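Cytokinesis protein 2 (Saccharomyces cerevisiae, PDB 4WPE) mediates the cytoskeletal rearrangements of cytokinesis in budding yeast, forming rings that coincide first with the septins and later with the medial actin ring, and is represented here by its F-BAR domain. Local coordinates at residues D20-N24 and R133-F137; A153-F157 and W183-S187; L160-E164 and N176-L180. Residue numbers count along the deposited sequence, not the author numbering.

Interaction 1 (D20-N24 and R133-F137); sequences DNGVN and RMDKF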
loop_
_atom_site.group_PDB
_atom_site.type_symbol
_atom_site.label_atom_id
_atom_site.label_comp_id
_atom_site.label_asym_id
_atom_site.label_seq_id
_atom_site.Cartn_x
_atom_site.Cartn_y
_atom_site.Cartn_z
ATOM N N ASP A 20 45.657 -21.705 -14.121
ATOM C CA ASP A 20 44.609 -21.626 -13.107
ATOM C C ASP A 20 43.753 -20.374 -13.289
ATOM O O ASP A 20 43.384 -19.710 -12.319
ATOM C CB ASP A 20 45.225 -21.663 -11.703
ATOM C CG ASP A 20 45.856 -23.012 -11.375
ATOM O OD1 ASP A 20 45.531 -24.007 -12.057
ATOM O OD2 ASP A 20 46.691 -23.074 -10.445
ATOM N N ASN A 21 43.445 -20.058 -14.544
ATOM C CA ASN A 21 42.583 -18.927 -14.864
ATOM C C ASN A 21 41.147 -19.200 -14.447
ATOM O O ASN A 21 40.509 -18.365 -13.805
ATOM C CB ASN A 21 42.633 -18.613 -16.359
ATOM C CG ASN A 21 44.037 -18.334 -16.847
ATOM O OD1 ASN A 21 44.840 -17.719 -16.146
ATOM N ND2 ASN A 21 44.343 -18.788 -18.057
ATOM N N GLY A 22 40.652 -20.379 -14.813
ATOM C CA GLY A 22 39.295 -20.791 -14.499
ATOM C C GLY A 22 38.999 -20.774 -13.014
ATOM O O GLY A 22 37.844 -20.659 -12.604
ATOM N N VAL A 23 40.050 -20.885 -12.208
ATOM C CA VAL A 23 39.922 -20.814 -10.758
ATOM C C VAL A 23 39.420 -19.441 -10.318
ATOM O O VAL A 23 38.385 -19.328 -9.663
ATOM C CB VAL A 23 41.267 -21.115 -10.062
ATOM C CG1 VAL A 23 41.162 -20.882 -8.561
ATOM C CG2 VAL A 23 41.708 -22.542 -10.357
ATOM N N ASN A 24 40.157 -18.400 -10.690
ATOM C CA ASN A 24 39.819 -17.039 -10.296
ATOM C C ASN A 24 38.512 -16.555 -10.917
ATOM O O ASN A 24 37.816 -15.716 -10.342
ATOM C CB ASN A 24 40.961 -16.094 -10.661
ATOM C CG ASN A 24 42.237 -16.419 -9.910
ATOM O OD1 ASN A 24 42.206 -16.690 -8.708
ATOM N ND2 ASN A 24 43.365 -16.414 -10.617
ATOM N N ARG A 133 47.399 -23.775 -4.368
ATOM C CA ARG A 133 48.097 -23.363 -5.584
ATOM C C ARG A 133 49.389 -22.585 -5.278
ATOM O O ARG A 133 50.251 -22.442 -6.166
ATOM C CB ARG A 133 47.203 -22.523 -6.501
ATOM C CG ARG A 133 45.994 -21.874 -5.853
ATOM C CD ARG A 133 45.276 -20.912 -6.817
ATOM N NE ARG A 133 46.165 -19.900 -7.392
ATOM C CZ ARG A 133 45.812 -19.037 -8.340
ATOM N NH1 ARG A 133 44.584 -19.065 -8.840
ATOM N NH2 ARG A 133 46.686 -18.148 -8.794
HETATM N N MSE A 134 49.544 -22.101 -4.045
HETATM C CA MSE A 134 50.820 -21.545 -3.632
HETATM C C MSE A 134 51.842 -22.667 -3.474
HETATM O O MSE A 134 53.038 -22.467 -3.708
HETATM C CB MSE A 134 50.661 -20.764 -2.339
HETATM C CG MSE A 134 50.114 -19.355 -2.519
HETATM SE SE MSE A 134 51.101 -18.330 -3.854
HETATM C CE MSE A 134 49.816 -18.424 -5.315
ATOM N N ASP A 135 51.362 -23.847 -3.086
ATOM C CA ASP A 135 52.238 -25.001 -2.921
ATOM C C ASP A 135 52.855 -25.405 -4.259
ATOM O O ASP A 135 53.984 -25.883 -4.301
ATOM C CB ASP A 135 51.476 -26.174 -2.305
ATOM C CG ASP A 135 52.389 -27.315 -1.895
ATOM O OD1 ASP A 135 52.951 -27.256 -0.780
ATOM O OD2 ASP A 135 52.549 -28.272 -2.686
ATOM N N LYS A 136 52.116 -25.209 -5.348
ATOM C CA LYS A 136 52.653 -25.465 -6.680
ATOM C C LYS A 136 53.654 -24.386 -7.063
ATOM O O LYS A 136 54.666 -24.661 -7.708
ATOM C CB LYS A 136 51.543 -25.523 -7.729
ATOM C CG LYS A 136 50.555 -26.659 -7.559
ATOM C CD LYS A 136 49.879 -26.998 -8.883
ATOM C CE LYS A 136 49.259 -25.769 -9.529
ATOM N NZ LYS A 136 48.722 -26.072 -10.887
ATOM N N PHE A 137 53.358 -23.154 -6.664
ATOM C CA PHE A 137 54.207 -22.012 -6.983
ATOM C C PHE A 137 55.563 -22.113 -6.289
ATOM O O PHE A 137 56.608 -22.074 -6.942
ATOM C CB PHE A 137 53.512 -20.709 -6.590
ATOM C CG PHE A 137 54.217 -19.474 -7.075
ATOM C CD1 PHE A 137 54.062 -19.042 -8.383
ATOM C CD2 PHE A 137 55.028 -18.743 -6.222
ATOM C CE1 PHE A 137 54.708 -17.904 -8.834
ATOM C CE2 PHE A 137 55.677 -17.603 -6.667
ATOM C CZ PHE A 137 55.516 -17.184 -7.973
#
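This is a charge-rich, side-chain-mediated surface contact in an F-BAR domain, where the first turn of helix 21-35 meets the long helix 76-162 well inward from the tip of the elongated helical bundle. The backbones stay apart: the nearest CA pair, Asp20 and Arg133, is 8.5 Å distant, and only 206 Å² is buried over both sides, so long side chains have to bridge the gap. Arg133 has the largest share, 83 Å². Its guanidinium reaches the start of the helix, with Asp20 CB over one face (3.9 Å from Arg133 NH1) and Val23 CG1 at the edge, also 3.9 Å from Arg133 NH1. Asn24 contributes at the margin, its OD1 3.4 Å from Arg133 NH1. Asp20 precedes the helix at the N-cap position, yet its carboxylate makes no capping bond; the side chain turns instead toward helix 76-162, one helical turn of which separates Arg133 from Lys136. Helix 170-259 supplies the third side: Trp208 touches Asp20 and Val23 and forms a cation-pi pair with Lys136, while Trp212 packs on Val23. The contact thus ties helix 21-35 to the long helices 76-162 and 170-259. Asp20 lies between two positive charges and treats them differently. Its OD2 is 4.4 Å from Arg133 NE and well out of the guanidinium plane, which leaves electrostatic attraction without a directed N-H, whereas the long salt bridge to the other base spans 3.6 Å from Asp20 OD2 to Lys136 NZ.

Interaction 2 (A153-F157 and W183-S187); sequences AQIRF and WESNS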
loop_
_atom_site.group_PDB
_atom_site.type_symbol
_atom_site.label_atom_id
_atom_site.label_comp_id
_atom_site.label_asym_id
_atom_site.label_seq_id
_atom_site.Cartn_x
_atom_site.Cartn_y
_atom_site.Cartn_z
ATOM N N ALA A 153 77.269 -24.808 -10.046
ATOM C CA ALA A 153 78.203 -25.763 -9.462
ATOM C C ALA A 153 78.893 -26.592 -10.538
ATOM O O ALA A 153 80.086 -26.873 -10.439
ATOM C CB ALA A 153 77.485 -26.669 -8.478
ATOM N N GLN A 154 78.139 -26.976 -11.562
ATOM C CA GLN A 154 78.692 -27.741 -12.677
ATOM C C GLN A 154 79.703 -26.922 -13.471
ATOM O O GLN A 154 80.688 -27.457 -13.978
ATOM C CB GLN A 154 77.577 -28.225 -13.602
ATOM C CG GLN A 154 76.896 -29.494 -13.139
ATOM C CD GLN A 154 75.659 -29.812 -13.948
ATOM O OE1 GLN A 154 74.964 -28.913 -14.417
ATOM N NE2 GLN A 154 75.373 -31.098 -14.114
ATOM N N ILE A 155 79.453 -25.621 -13.573
ATOM C CA ILE A 155 80.343 -24.732 -14.308
ATOM C C ILE A 155 81.627 -24.487 -13.524
ATOM O O ILE A 155 82.719 -24.492 -14.094
ATOM C CB ILE A 155 79.657 -23.390 -14.631
ATOM C CG1 ILE A 155 78.711 -23.556 -15.819
ATOM C CG2 ILE A 155 80.681 -22.325 -14.965
ATOM C CD1 ILE A 155 77.798 -22.370 -16.038
ATOM N N ARG A 156 81.502 -24.293 -12.215
ATOM C CA ARG A 156 82.678 -24.049 -11.384
ATOM C C ARG A 156 83.533 -25.311 -11.275
ATOM O O ARG A 156 84.750 -25.232 -11.096
ATOM C CB ARG A 156 82.273 -23.550 -9.995
ATOM C CG ARG A 156 83.455 -23.228 -9.088
ATOM C CD ARG A 156 83.206 -21.987 -8.248
ATOM N NE ARG A 156 81.792 -21.629 -8.190
ATOM C CZ ARG A 156 81.320 -20.408 -8.422
ATOM N NH1 ARG A 156 82.152 -19.422 -8.731
ATOM N NH2 ARG A 156 80.016 -20.174 -8.346
ATOM N N PHE A 157 82.905 -26.474 -11.403
ATOM C CA PHE A 157 83.650 -27.727 -11.423
ATOM C C PHE A 157 84.481 -27.857 -12.697
ATOM O O PHE A 157 85.655 -28.205 -12.638
ATOM C CB PHE A 157 82.712 -28.926 -11.288
ATOM C CG PHE A 157 83.402 -30.256 -11.437
ATOM C CD1 PHE A 157 84.155 -30.782 -10.399
ATOM C CD2 PHE A 157 83.294 -30.982 -12.613
ATOM C CE1 PHE A 157 84.792 -32.006 -10.532
ATOM C CE2 PHE A 157 83.928 -32.206 -12.754
ATOM C CZ PHE A 157 84.677 -32.718 -11.711
ATOM N N TRP A 183 83.386 -29.108 -5.233
ATOM C CA TRP A 183 82.382 -28.742 -6.225
ATOM C C TRP A 183 81.956 -29.935 -7.068
ATOM O O TRP A 183 80.964 -29.870 -7.797
ATOM C CB TRP A 183 82.901 -27.605 -7.103
ATOM C CG TRP A 183 82.862 -26.317 -6.363
ATOM C CD1 TRP A 183 83.908 -25.677 -5.774
ATOM C CD2 TRP A 183 81.698 -25.535 -6.082
ATOM N NE1 TRP A 183 83.472 -24.527 -5.159
ATOM C CE2 TRP A 183 82.116 -24.419 -5.334
ATOM C CE3 TRP A 183 80.342 -25.665 -6.400
ATOM C CZ2 TRP A 183 81.230 -23.436 -4.899
ATOM C CZ3 TRP A 183 79.462 -24.690 -5.969
ATOM C CH2 TRP A 183 79.910 -23.590 -5.227
ATOM N N GLU A 184 82.707 -31.023 -6.961
ATOM C CA GLU A 184 82.250 -32.309 -7.463
ATOM C C GLU A 184 81.120 -32.785 -6.556
ATOM O O GLU A 184 80.077 -33.242 -7.021
ATOM C CB GLU A 184 83.393 -33.322 -7.492
ATOM C CG GLU A 184 83.046 -34.660 -8.118
ATOM C CD GLU A 184 84.195 -35.647 -8.025
ATOM O OE1 GLU A 184 84.668 -36.120 -9.080
ATOM O OE2 GLU A 184 84.629 -35.944 -6.893
ATOM N N SER A 185 81.338 -32.648 -5.251
ATOM C CA SER A 185 80.351 -33.026 -4.251
ATOM C C SER A 185 79.089 -32.190 -4.396
ATOM O O SER A 185 77.979 -32.721 -4.406
ATOM C CB SER A 185 80.922 -32.866 -2.841
ATOM O OG SER A 185 81.992 -33.767 -2.617
ATOM N N ASN A 186 79.274 -30.878 -4.508
ATOM C CA ASN A 186 78.163 -29.948 -4.660
ATOM C C ASN A 186 77.310 -30.269 -5.882
ATOM O O ASN A 186 76.083 -30.282 -5.804
ATOM C CB ASN A 186 78.690 -28.516 -4.743
ATOM C CG ASN A 186 79.014 -27.937 -3.381
ATOM O OD1 ASN A 186 78.872 -28.611 -2.358
ATOM N ND2 ASN A 186 79.472 -26.690 -3.359
ATOM N N SER A 187 77.963 -30.542 -7.007
ATOM C CA SER A 187 77.252 -30.894 -8.230
ATOM C C SER A 187 76.428 -32.163 -8.049
ATOM O O SER A 187 75.308 -32.259 -8.546
ATOM C CB SER A 187 78.231 -31.069 -9.392
ATOM O OG SER A 187 78.892 -29.852 -9.682
HETATM O O HOH W 1 75.847 -33.417 -11.788
#
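Trp183 opens the segment, which lies on helix 170-259 and faces Ala153-Phe157 on helix 76-162, with the largest share of the interface, 99 Å². Arg156 lies over one face of its indole: Arg156 CG sits 4.0 Å from the centroid of the Trp183 five-membered ring and 1° off its normal, a clear CH-pi contact. The charged end adds at most a weak cation-pi term, since Arg156 CZ is 5.0 Å from the centroid of the Trp183 six-membered ring. At the indole edge, Ala153 CB approaches Trp183 CE3 to 3.7 Å. Glu184 offers its aliphatic part to Phe157, with Glu184 CB 3.6 Å from Phe157 CE1. Two residues on, Asn186 adds a slight touch through its CB, 4.3 Å from Ala153 CB. Ser187 closes the segment one turn after Trp183; its hydroxyl donates to Trp183 O (OG to O, 2.8 Å), so that it meets Ala153 by packing, Ser187 OG lying 3.7 Å from Ala153 CB. A water weakly links Gln154 NE2 with Ser187 O. Both nearest CA pairs, Ala153-Ser187 and Phe157-Trp183, are 5.4 Å apart, and the axes approach to 8.6 Å at 153°: close antiparallel helix pairing, consistent with the coiled coil predicted here and typical of an F-BAR arm.

Interaction 3 (L160-E164 and N176-L180); sequences LQLNE and NKREL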
loop_
_atom_site.group_PDB
_atom_site.type_symbol
_atom_site.label_atom_id
_atom_site.label_comp_id
_atom_site.label_asym_id
_atom_site.label_seq_id
_atom_site.Cartn_x
_atom_site.Cartn_y
_atom_site.Cartn_z
ATOM N N LEU A 160 87.463 -25.530 -12.659
ATOM C CA LEU A 160 88.533 -25.960 -11.768
ATOM C C LEU A 160 89.373 -27.087 -12.363
ATOM O O LEU A 160 90.586 -27.144 -12.150
ATOM C CB LEU A 160 87.954 -26.394 -10.420
ATOM C CG LEU A 160 87.544 -25.247 -9.497
ATOM C CD1 LEU A 160 86.632 -25.748 -8.390
ATOM C CD2 LEU A 160 88.777 -24.572 -8.916
ATOM N N GLN A 161 88.739 -27.988 -13.107
ATOM C CA GLN A 161 89.482 -29.102 -13.682
ATOM C C GLN A 161 90.254 -28.660 -14.919
ATOM O O GLN A 161 91.289 -29.237 -15.248
ATOM C CB GLN A 161 88.551 -30.270 -14.010
ATOM C CG GLN A 161 87.585 -30.013 -15.135
ATOM C CD GLN A 161 86.705 -31.211 -15.402
ATOM O OE1 GLN A 161 86.792 -32.220 -14.704
ATOM N NE2 GLN A 161 85.850 -31.108 -16.413
ATOM N N LEU A 162 89.761 -27.626 -15.591
ATOM C CA LEU A 162 90.489 -27.040 -16.708
ATOM C C LEU A 162 91.687 -26.264 -16.174
ATOM O O LEU A 162 92.671 -26.026 -16.880
ATOM C CB LEU A 162 89.577 -26.130 -17.531
ATOM C CG LEU A 162 90.169 -25.555 -18.821
ATOM C CD1 LEU A 162 90.758 -26.662 -19.690
ATOM C CD2 LEU A 162 89.122 -24.753 -19.587
ATOM N N ASN A 163 91.591 -25.887 -14.906
ATOM C CA ASN A 163 92.599 -25.068 -14.252
ATOM C C ASN A 163 93.705 -25.901 -13.609
ATOM O O ASN A 163 94.736 -25.373 -13.191
ATOM C CB ASN A 163 91.927 -24.187 -13.200
ATOM C CG ASN A 163 92.863 -23.159 -12.615
ATOM O OD1 ASN A 163 93.492 -23.396 -11.588
ATOM N ND2 ASN A 163 92.958 -22.007 -13.265
ATOM N N GLU A 164 93.483 -27.210 -13.553
ATOM C CA GLU A 164 94.336 -28.114 -12.790
ATOM C C GLU A 164 95.788 -28.102 -13.260
ATOM O O GLU A 164 96.705 -28.307 -12.465
ATOM C CB GLU A 164 93.771 -29.536 -12.858
ATOM C CG GLU A 164 94.447 -30.533 -11.934
ATOM C CD GLU A 164 93.669 -31.830 -11.810
ATOM O OE1 GLU A 164 92.776 -32.073 -12.650
ATOM O OE2 GLU A 164 93.948 -32.605 -10.871
ATOM N N ASN A 176 93.650 -26.570 -5.240
ATOM C CA ASN A 176 92.799 -26.739 -6.412
ATOM C C ASN A 176 92.160 -28.121 -6.438
ATOM O O ASN A 176 91.042 -28.286 -6.925
ATOM C CB ASN A 176 93.600 -26.508 -7.693
ATOM C CG ASN A 176 92.714 -26.345 -8.910
ATOM O OD1 ASN A 176 92.152 -25.274 -9.138
ATOM N ND2 ASN A 176 92.583 -27.406 -9.697
ATOM N N LYS A 177 92.872 -29.116 -5.917
ATOM C CA LYS A 177 92.333 -30.467 -5.838
ATOM C C LYS A 177 91.199 -30.519 -4.814
ATOM O O LYS A 177 90.234 -31.263 -4.986
ATOM C CB LYS A 177 93.432 -31.475 -5.483
ATOM N N ARG A 178 91.320 -29.722 -3.755
ATOM C CA ARG A 178 90.275 -29.628 -2.734
ATOM C C ARG A 178 89.014 -29.002 -3.307
ATOM O O ARG A 178 87.908 -29.518 -3.128
ATOM C CB ARG A 178 90.748 -28.805 -1.534
ATOM C CG ARG A 178 91.668 -29.542 -0.582
ATOM C CD ARG A 178 91.875 -28.737 0.688
ATOM N NE ARG A 178 92.986 -29.243 1.488
ATOM C CZ ARG A 178 92.866 -30.178 2.427
ATOM N NH1 ARG A 178 91.681 -30.720 2.680
ATOM N NH2 ARG A 178 93.931 -30.576 3.109
ATOM N N GLU A 179 89.197 -27.876 -3.987
ATOM C CA GLU A 179 88.103 -27.180 -4.647
ATOM C C GLU A 179 87.425 -28.077 -5.673
ATOM O O GLU A 179 86.209 -28.031 -5.846
ATOM C CB GLU A 179 88.616 -25.906 -5.316
ATOM C CG GLU A 179 88.993 -24.816 -4.331
ATOM C CD GLU A 179 87.830 -24.423 -3.441
ATOM O OE1 GLU A 179 86.802 -23.961 -3.980
ATOM O OE2 GLU A 179 87.943 -24.576 -2.206
ATOM N N LEU A 180 88.222 -28.900 -6.343
ATOM C CA LEU A 180 87.701 -29.814 -7.345
ATOM C C LEU A 180 86.668 -30.762 -6.739
ATOM O O LEU A 180 85.564 -30.896 -7.258
ATOM C CB LEU A 180 88.840 -30.608 -7.987
ATOM C CG LEU A 180 88.556 -31.199 -9.368
ATOM C CD1 LEU A 180 88.527 -30.095 -10.401
ATOM C CD2 LEU A 180 89.589 -32.250 -9.738
#
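Leu160, Asn176 and Leu180 carry this contact, with 88, 76 and 66 Å² covered out of a total of 337 Å². Leu160, in the last turns of helix 76-162, points at helix 170-259 and fits beside its backbone: Leu160 CD1 lies 3.4 Å from Glu179 O and 3.7 Å from Glu179 CB. Leu180 comes in sideways from its CA, but its branched end reaches across. Leu180 CD1 is 3.7 Å from Leu160 CB and 3.4 Å from Gln161 N, so one methyl packs against both side chain and main chain. Asn176, one turn before Leu180, is buried and adds the directional element. Its ND2 donates to Leu160 O over 3.2 Å with an N-H...O angle of 174°, close to linear. Glu164 covers the same amide, its CA 3.6 Å from Asn176 ND2. The CA pairs spread from 5.9 Å (Leu160-Leu180) to 6.7 Å (Glu164-Asn176), the wider pair lying nearer the turn that connects the two helices at the tip of the F-BAR arm. Chemically, the leucines fill space against each other and the facing main chain, with little directional demand, whereas the asparagine ties its helix to a main-chain carbonyl near the end of the other, a position where the backbone's own bond, Asn163 N to Leu160 O, is weak.

How the interactions relate
All three contacts lie on the same side of the chain's centre and share helix 76-162, whose course outward they follow. Interaction 1 comes first, joining that helix to helix 21-35; its segments close before those of the other two open, and its centre is 35 Å from the centre of interaction 2 and 45 Å from that of interaction 3. Interactions 2 and 3 both pair helix 76-162 with helix 170-259, and interaction 3 is nested inside the loop closed by interaction 2. Their centres are 10 Å apart and they touch, Phe157 CD1 reaching Leu180 O at 3.4 Å and Trp183 CD1 reaching Leu160 CD1 at 3.8 Å. One continuous antiparallel hairpin therefore forms the outer arm, while interaction 1 belongs to the broader bundle further in.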